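Local coordinates for protein putative malic enzyme ((S)-malate:NAD+ oxidoreductase (decarboxylating)) (Streptococcus pyogenes, PDB 2A9F) that probably catalyses the NAD+-dependent oxidative decarboxylation of (S)-malate with the help of a divalent metal ion such as magnesium or manganese, at residues Val68-Asp73 / Pro90-Lys95; Leu98-Ala101 / Val105-Ile108; Ser122-Leu127 / Gln149-Glu154. All coordinates share one frame; numbering follows the deposited sequence.

Interaction 1 (Val68-Asp73 / Pro90-Lys95); sequences VAVISD and PVMEGK
Met-92 rests its sulfur against the strand residues Val-70 and Ser-72, in the opening half of a beta-alpha-beta crossover: strand 67-72 leads into helix 85-102, which packs back on the parallel sheet of the malic enzyme N-terminal domain. The axes of strand 68-72 and helix 90-95 come within 8.6 Å and run nearly antiparallel, at 156°, as expected where the chain reverses between strand and helix. Val-70 and Met-92 are the residues in register, their CA atoms 6.2 Å apart.

The apolar contact is thioether against aliphatic carbon. Met-92 SD lies 3.7 Å from Ser-72 CB and 4.1 Å from Val-70 CG1, so one sulfur bridges two residues on the same side of the strand. The methionine chain is bent at chi2 and chi3; the turn at chi2 (-55°) swings SD toward Val-70 CG1 instead of letting the chain run straight out. The side chains of Val-70 and Met-92 cross at a slant. Pro-109 and Val-111 of the adjacent strand 106-111 also touch Met-92.

The polar groups make no hydrogen bond between the segments. Ser-72 offers its CB to the sulfur, whereas its OG bonds to the backbone N of Gly-74. Lys-95, predicted to be the catalytic proton acceptor, points its CB toward the strand but leads its end away to a salt bridge with Asp-162 and a weak hydrogen bond with Tyr-40 of the second subunit. The nearest atom of its side chain is about 4 Å from the bound magnesium ion. What the strand receives from this lysine is its aliphatic part: Lys-95 CG sits 4.2 Å from Val-70 CG1.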
loop_
_atom_site.group_PDB
_atom_site.type_symbol
_atom_site.label_atom_id
_atom_site.label_comp_id
_atom_site.label_asym_id
_atom_site.label_seq_id
_atom_site.Cartn_x
_atom_site.Cartn_y
_atom_site.Cartn_z
ATOM N N VAL A 68 -8.450 -1.134 2.394
ATOM C CA VAL A 68 -8.125 -0.206 3.449
ATOM C C VAL A 68 -6.641 -0.331 3.750
ATOM O O VAL A 68 -6.023 -1.375 3.529
ATOM C CB VAL A 68 -8.931 -0.524 4.719
ATOM C CG1 VAL A 68 -8.483 0.358 5.850
ATOM C CG2 VAL A 68 -10.415 -0.285 4.457
ATOM N N ALA A 69 -6.058 0.753 4.227
ATOM C CA ALA A 69 -4.662 0.724 4.581
ATOM C C ALA A 69 -4.546 0.645 6.106
ATOM O O ALA A 69 -5.322 1.258 6.838
ATOM C CB ALA A 69 -3.970 1.971 4.056
ATOM N N VAL A 70 -3.598 -0.151 6.576
ATOM C CA VAL A 70 -3.354 -0.260 7.995
ATOM C C VAL A 70 -2.022 0.468 8.145
ATOM O O VAL A 70 -0.987 -0.011 7.678
ATOM C CB VAL A 70 -3.222 -1.711 8.409
ATOM C CG1 VAL A 70 -3.081 -1.808 9.915
ATOM C CG2 VAL A 70 -4.434 -2.485 7.906
ATOM N N ILE A 71 -2.055 1.636 8.779
ATOM C CA ILE A 71 -0.856 2.455 8.922
ATOM C C ILE A 71 -0.372 2.689 10.348
ATOM O O ILE A 71 -1.164 2.914 11.267
ATOM C CB ILE A 71 -1.075 3.830 8.250
ATOM C CG1 ILE A 71 -1.606 3.639 6.828
ATOM C CG2 ILE A 71 0.220 4.594 8.189
ATOM C CD1 ILE A 71 -2.106 4.916 6.198
ATOM N N SER A 72 0.952 2.648 10.504
ATOM C CA SER A 72 1.629 2.851 11.784
ATOM C C SER A 72 3.035 3.396 11.561
ATOM O O SER A 72 3.572 3.360 10.443
ATOM C CB SER A 72 1.725 1.520 12.537
ATOM O OG SER A 72 2.887 1.447 13.348
ATOM N N ASP A 73 3.631 3.898 12.637
ATOM C CA ASP A 73 4.997 4.417 12.593
ATOM C C ASP A 73 5.851 3.559 13.523
ATOM O O ASP A 73 7.002 3.890 13.806
ATOM C CB ASP A 73 5.035 5.861 13.061
ATOM C CG ASP A 73 4.347 6.036 14.369
ATOM O OD1 ASP A 73 4.270 5.038 15.113
ATOM O OD2 ASP A 73 3.884 7.154 14.663
ATOM N N PRO A 90 5.041 -7.132 11.048
ATOM C CA PRO A 90 4.392 -8.407 11.388
ATOM C C PRO A 90 3.006 -8.183 11.987
ATOM O O PRO A 90 2.069 -8.922 11.693
ATOM C CB PRO A 90 5.354 -9.031 12.399
ATOM C CG PRO A 90 6.653 -8.529 11.949
ATOM C CD PRO A 90 6.388 -7.076 11.637
ATOM N N VAL A 91 2.882 -7.156 12.823
ATOM C CA VAL A 91 1.611 -6.846 13.463
ATOM C C VAL A 91 0.607 -6.185 12.506
ATOM O O VAL A 91 -0.583 -6.495 12.532
ATOM C CB VAL A 91 1.822 -5.932 14.687
ATOM C CG1 VAL A 91 0.482 -5.527 15.286
ATOM C CG2 VAL A 91 2.663 -6.650 15.718
ATOM N N MET A 92 1.080 -5.287 11.656
ATOM C CA MET A 92 0.189 -4.617 10.719
ATOM C C MET A 92 -0.301 -5.594 9.644
ATOM O O MET A 92 -1.438 -5.523 9.188
ATOM C CB MET A 92 0.908 -3.422 10.089
ATOM C CG MET A 92 1.506 -2.464 11.142
ATOM S SD MET A 92 0.260 -1.915 12.313
ATOM C CE MET A 92 0.895 -2.544 13.800
ATOM N N GLU A 93 0.533 -6.531 9.235
ATOM C CA GLU A 93 0.032 -7.438 8.234
ATOM C C GLU A 93 -0.821 -8.516 8.903
ATOM O O GLU A 93 -1.686 -9.120 8.268
ATOM C CB GLU A 93 1.171 -8.005 7.379
ATOM C CG GLU A 93 2.269 -8.724 8.085
ATOM C CD GLU A 93 3.469 -8.935 7.156
ATOM O OE1 GLU A 93 4.139 -7.937 6.798
ATOM O OE2 GLU A 93 3.735 -10.098 6.777
ATOM N N GLY A 94 -0.603 -8.726 10.196
ATOM C CA GLY A 94 -1.417 -9.694 10.906
ATOM C C GLY A 94 -2.795 -9.067 11.011
ATOM O O GLY A 94 -3.833 -9.696 10.788
ATOM N N LYS A 95 -2.784 -7.783 11.334
ATOM C CA LYS A 95 -4.003 -7.021 11.462
ATOM C C LYS A 95 -4.759 -7.043 10.134
ATOM O O LYS A 95 -5.985 -7.161 10.119
ATOM C CB LYS A 95 -3.671 -5.581 11.852
ATOM C CG LYS A 95 -4.870 -4.762 12.316
ATOM C CD LYS A 95 -5.273 -5.129 13.733
ATOM C CE LYS A 95 -6.191 -4.073 14.339
ATOM N NZ LYS A 95 -6.187 -4.206 15.828
#

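Interaction 2 (Leu98-Ala101 / Val105-Ile108)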
loop_
_atom_site.group_PDB
_atom_site.type_symbol
_atom_site.label_atom_id
_atom_site.label_comp_id
_atom_site.label_asym_id
_atom_site.label_seq_id
_atom_site.Cartn_x
_atom_site.Cartn_y
_atom_site.Cartn_z
ATOM N N LEU A 98 -6.669 -10.184 9.330
ATOM C CA LEU A 98 -7.929 -10.293 10.033
ATOM C C LEU A 98 -8.993 -9.574 9.237
ATOM O O LEU A 98 -10.114 -10.075 9.083
ATOM C CB LEU A 98 -7.830 -9.691 11.430
ATOM C CG LEU A 98 -6.803 -10.387 12.334
ATOM C CD1 LEU A 98 -6.914 -9.831 13.730
ATOM C CD2 LEU A 98 -7.030 -11.896 12.347
ATOM N N PHE A 99 -8.631 -8.401 8.719
ATOM C CA PHE A 99 -9.541 -7.581 7.924
ATOM C C PHE A 99 -10.148 -8.417 6.801
ATOM O O PHE A 99 -11.320 -8.274 6.456
ATOM C CB PHE A 99 -8.780 -6.414 7.302
ATOM C CG PHE A 99 -8.938 -5.109 8.026
ATOM C CD1 PHE A 99 -7.899 -4.595 8.795
ATOM C CD2 PHE A 99 -10.118 -4.384 7.924
ATOM C CE1 PHE A 99 -8.033 -3.368 9.458
ATOM C CE2 PHE A 99 -10.268 -3.162 8.581
ATOM C CZ PHE A 99 -9.216 -2.651 9.355
ATOM N N LYS A 100 -9.335 -9.294 6.230
ATOM C CA LYS A 100 -9.792 -10.135 5.153
ATOM C C LYS A 100 -10.513 -11.378 5.652
ATOM O O LYS A 100 -11.538 -11.754 5.093
ATOM C CB LYS A 100 -8.618 -10.562 4.262
ATOM C CG LYS A 100 -9.056 -11.241 2.956
ATOM C CD LYS A 100 -9.861 -10.257 2.093
ATOM C CE LYS A 100 -10.322 -10.855 0.763
ATOM N NZ LYS A 100 -9.212 -11.288 -0.131
ATOM N N ALA A 101 -9.987 -12.021 6.690
ATOM C CA ALA A 101 -10.608 -13.246 7.199
ATOM C C ALA A 101 -11.991 -13.069 7.869
ATOM O O ALA A 101 -12.915 -13.838 7.617
ATOM C CB ALA A 101 -9.645 -13.949 8.146
ATOM N N VAL A 105 -12.687 -7.478 3.744
ATOM C CA VAL A 105 -11.866 -6.305 3.496
ATOM C C VAL A 105 -10.428 -6.558 3.080
ATOM O O VAL A 105 -9.712 -7.321 3.717
ATOM C CB VAL A 105 -11.840 -5.385 4.746
ATOM C CG1 VAL A 105 -11.236 -4.002 4.388
ATOM C CG2 VAL A 105 -13.251 -5.254 5.321
ATOM N N ASP A 106 -10.022 -5.901 2.001
ATOM C CA ASP A 106 -8.655 -5.987 1.510
ATOM C C ASP A 106 -7.885 -4.890 2.255
ATOM O O ASP A 106 -8.173 -3.699 2.114
ATOM C CB ASP A 106 -8.611 -5.750 -0.010
ATOM C CG ASP A 106 -9.272 -6.894 -0.815
ATOM O OD1 ASP A 106 -8.812 -8.067 -0.706
ATOM O OD2 ASP A 106 -10.249 -6.610 -1.560
ATOM N N ALA A 107 -6.927 -5.301 3.077
ATOM C CA ALA A 107 -6.137 -4.353 3.850
ATOM C C ALA A 107 -4.652 -4.509 3.523
ATOM O O ALA A 107 -4.124 -5.618 3.512
ATOM C CB ALA A 107 -6.386 -4.567 5.363
ATOM N N ILE A 108 -4.001 -3.381 3.259
ATOM C CA ILE A 108 -2.584 -3.310 2.926
ATOM C C ILE A 108 -1.828 -2.795 4.155
ATOM O O ILE A 108 -2.101 -1.707 4.636
ATOM C CB ILE A 108 -2.317 -2.278 1.769
ATOM C CG1 ILE A 108 -3.195 -2.561 0.559
ATOM C CG2 ILE A 108 -0.847 -2.312 1.364
ATOM C CD1 ILE A 108 -2.895 -3.853 -0.135
#
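Phe-99 and Lys-100 meet Val-105, Asp-106 and Ala-107 where the chain leaves helix 85-102 and enters strand 106-111, the second half of a beta-alpha-beta crossover. A weak hydrogen bond, Val-105 N to Phe-99 O, bent to 135°, spans the turn. Beside it, Phe-99 CB packs 3.6 Å from Ala-107 CB, and ring atom CD2 lies 3.7 Å from Val-105 CG1.

Lys-100 can be followed outward. Its CB is 3.5 Å from Val-105 O, and CG passes the same oxygen more distantly. A bend at chi2 (63°) brings CD back to 3.4 Å from Val-105 O, now also near Asp-106 OD1. CE then lies 3.5 Å from Asp-106 OD1, and NZ reaches that oxygen at 3.3 Å in a salt bridge with only a weak hydrogen bond. Lysine and aspartate lie side by side, pointing the same way.

The strongest partner of NZ is the carbonyl of Val-24 of the second subunit, whose Glu-23 adds a salt bridge and whose Val-24 N donates to Asp-106 OD1; OD2 accepts from Asn-66. The ion pair is thus one link in a polar cluster across the dimer interface, where the neighbouring acidic groups would probably help keep Lys-100 protonated.

Interaction 3 (Ser122-Leu127 / Gln149-Glu154)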
loop_
_atom_site.group_PDB
_atom_site.type_symbol
_atom_site.label_atom_id
_atom_site.label_comp_id
_atom_site.label_asym_id
_atom_site.label_seq_id
_atom_site.Cartn_x
_atom_site.Cartn_y
_atom_site.Cartn_z
ATOM N N SER A 122 0.359 14.322 6.597
ATOM C CA SER A 122 0.549 14.770 5.230
ATOM C C SER A 122 0.877 13.632 4.262
ATOM O O SER A 122 0.602 13.735 3.057
ATOM C CB SER A 122 1.642 15.832 5.202
ATOM O OG SER A 122 1.221 16.945 5.975
ATOM N N ILE A 123 1.462 12.556 4.794
ATOM C CA ILE A 123 1.816 11.369 3.995
ATOM C C ILE A 123 0.545 10.605 3.647
ATOM O O ILE A 123 0.305 10.251 2.491
ATOM C CB ILE A 123 2.754 10.409 4.780
ATOM C CG1 ILE A 123 4.213 10.834 4.598
ATOM C CG2 ILE A 123 2.548 8.966 4.311
ATOM C CD1 ILE A 123 5.122 10.339 5.694
ATOM N N VAL A 124 -0.258 10.351 4.674
ATOM C CA VAL A 124 -1.515 9.642 4.534
ATOM C C VAL A 124 -2.486 10.415 3.654
ATOM O O VAL A 124 -3.146 9.831 2.798
ATOM C CB VAL A 124 -2.153 9.413 5.907
ATOM C CG1 VAL A 124 -3.608 9.019 5.758
ATOM C CG2 VAL A 124 -1.368 8.348 6.651
ATOM N N LYS A 125 -2.570 11.726 3.851
ATOM C CA LYS A 125 -3.483 12.522 3.041
ATOM C C LYS A 125 -3.122 12.311 1.563
ATOM O O LYS A 125 -3.988 12.257 0.691
ATOM C CB LYS A 125 -3.382 14.009 3.427
ATOM C CG LYS A 125 -4.726 14.705 3.575
ATOM C CD LYS A 125 -4.584 16.080 4.232
ATOM C CE LYS A 125 -3.784 17.038 3.355
ATOM N NZ LYS A 125 -3.403 18.290 4.060
ATOM N N ALA A 126 -1.835 12.172 1.288
ATOM C CA ALA A 126 -1.400 11.970 -0.081
ATOM C C ALA A 126 -1.717 10.548 -0.574
ATOM O O ALA A 126 -1.836 10.311 -1.781
ATOM C CB ALA A 126 0.088 12.264 -0.189
ATOM N N LEU A 127 -1.848 9.611 0.362
ATOM C CA LEU A 127 -2.157 8.227 0.034
ATOM C C LEU A 127 -3.647 8.057 -0.156
ATOM O O LEU A 127 -4.092 7.251 -0.973
ATOM C CB LEU A 127 -1.722 7.286 1.159
ATOM C CG LEU A 127 -0.239 7.053 1.392
ATOM C CD1 LEU A 127 -0.035 6.343 2.700
ATOM C CD2 LEU A 127 0.328 6.252 0.242
ATOM N N GLN A 149 -7.396 13.291 14.361
ATOM C CA GLN A 149 -8.339 14.394 14.221
ATOM C C GLN A 149 -8.096 15.223 12.963
ATOM O O GLN A 149 -9.037 15.612 12.270
ATOM C CB GLN A 149 -8.289 15.278 15.464
ATOM C CG GLN A 149 -8.626 14.520 16.749
ATOM C CD GLN A 149 -9.954 13.772 16.664
ATOM O OE1 GLN A 149 -11.031 14.378 16.680
ATOM N NE2 GLN A 149 -9.880 12.445 16.565
ATOM N N ARG A 150 -6.832 15.494 12.671
ATOM C CA ARG A 150 -6.491 16.258 11.485
ATOM C C ARG A 150 -6.797 15.409 10.244
ATOM O O ARG A 150 -7.124 15.943 9.181
ATOM C CB ARG A 150 -5.001 16.632 11.506
ATOM C CG ARG A 150 -4.646 17.826 12.384
ATOM C CD ARG A 150 -4.792 19.150 11.631
ATOM N NE ARG A 150 -3.762 19.285 10.606
ATOM C CZ ARG A 150 -2.466 19.435 10.870
ATOM N NH1 ARG A 150 -2.040 19.481 12.126
ATOM N NH2 ARG A 150 -1.592 19.515 9.876
ATOM N N LEU A 151 -6.693 14.088 10.393
ATOM C CA LEU A 151 -6.922 13.142 9.296
ATOM C C LEU A 151 -8.404 12.940 9.004
ATOM O O LEU A 151 -8.819 12.825 7.847
ATOM C CB LEU A 151 -6.271 11.804 9.639
ATOM C CG LEU A 151 -5.115 11.272 8.793
ATOM C CD1 LEU A 151 -4.323 12.372 8.151
ATOM C CD2 LEU A 151 -4.250 10.436 9.695
ATOM N N ILE A 152 -9.187 12.888 10.074
ATOM C CA ILE A 152 -10.628 12.727 9.984
ATOM C C ILE A 152 -11.230 13.954 9.311
ATOM O O ILE A 152 -12.110 13.846 8.458
ATOM C CB ILE A 152 -11.252 12.609 11.386
ATOM C CG1 ILE A 152 -11.009 11.205 11.951
ATOM C CG2 ILE A 152 -12.729 12.968 11.324
ATOM C CD1 ILE A 152 -11.554 11.003 13.359
ATOM N N LYS A 153 -10.747 15.121 9.723
ATOM C CA LYS A 153 -11.221 16.398 9.212
ATOM C C LYS A 153 -10.770 16.656 7.782
ATOM O O LYS A 153 -11.587 16.964 6.918
ATOM C CB LYS A 153 -10.745 17.531 10.133
ATOM C CG LYS A 153 -11.859 18.241 10.910
ATOM C CD LYS A 153 -12.781 19.030 9.960
ATOM C CE LYS A 153 -13.810 19.912 10.690
ATOM N NZ LYS A 153 -14.884 19.166 11.436
ATOM N N GLU A 154 -9.476 16.507 7.525
ATOM C CA GLU A 154 -8.932 16.753 6.196
ATOM C C GLU A 154 -9.103 15.666 5.125
ATOM O O GLU A 154 -8.898 15.942 3.946
ATOM C CB GLU A 154 -7.450 17.129 6.324
ATOM C CG GLU A 154 -7.234 18.536 6.876
ATOM C CD GLU A 154 -5.827 18.782 7.396
ATOM O OE1 GLU A 154 -4.853 18.432 6.697
ATOM O OE2 GLU A 154 -5.700 19.343 8.506
#
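Lys-125 and Glu-154 join helix 117-127 to helix 143-154 through a salt bridge, with an apolar contact between Val-124 and Leu-151 beside it. This is helix-helix packing within the malic enzyme N-terminal domain; the nearest CA atoms, those of Lys-125 and Leu-151, are 7.2 Å apart.

The apolar part is slight. Val-124 CG1 lies 4.1 Å from Leu-151 CG and 4.2 Å from Leu-151 CD1, the side chains crossing at about a right angle. The valine methyl reaches this place because CG1 is anti to the backbone N (chi1 165°). Ile-121, one turn before Lys-125, adds to the apolar part by touching Leu-151, and also lies against Arg-150 and Glu-154.

The polar part is a network of three charged side chains. Lys-125 slants across the glutamate, its CD 3.7 Å from Glu-154 CB, and a bend at chi3 (65°) turns its end so that NZ meets Glu-154 OE1 at 3.0 Å, nearly head-on to the C-O bond. The other carboxylate oxygen, OE2, takes a hydrogen bond of 2.9 Å from Arg-150 NE, one helical turn back. That donor comes from the syn side, tilted 21° from the carboxylate plane, while the oxygen stays close to the plane of the guanidinium. Arg-150 NH2 has a second acidic partner in Glu-118.

Gripped at both oxygens by different cations, the Glu-154 carboxylate is restrained in rotation. Lys-125 NZ and Arg-150 NH2 are 6.2 Å apart, with the carboxylate off the line joining them; its charge probably offsets part of their repulsion, and both cations probably favour its ionised form.

Interactions 1 and 2 fall at successive parts of one beta-alpha-beta unit, sharing helix 85-102, and their centres are 10 Å apart. The strands join them directly: Val-68 N lies 2.6 Å from Asp-106 O and Val-68 O 2.9 Å from Ile-108 N, probable hydrogen bonds of the parallel sheet. Interaction 3, centred about 17 Å from interaction 1, meets it from the strand's other side, where Ile-71 CD1 packs 3.5 Å from Val-124 CG2; it does not touch interaction 2. Interaction 1 is nearest the magnesium site of Glu-137, Asp-138 and Asp-163, whereas the Phe-99 side chain in interaction 2 is about 10 Å from the ion.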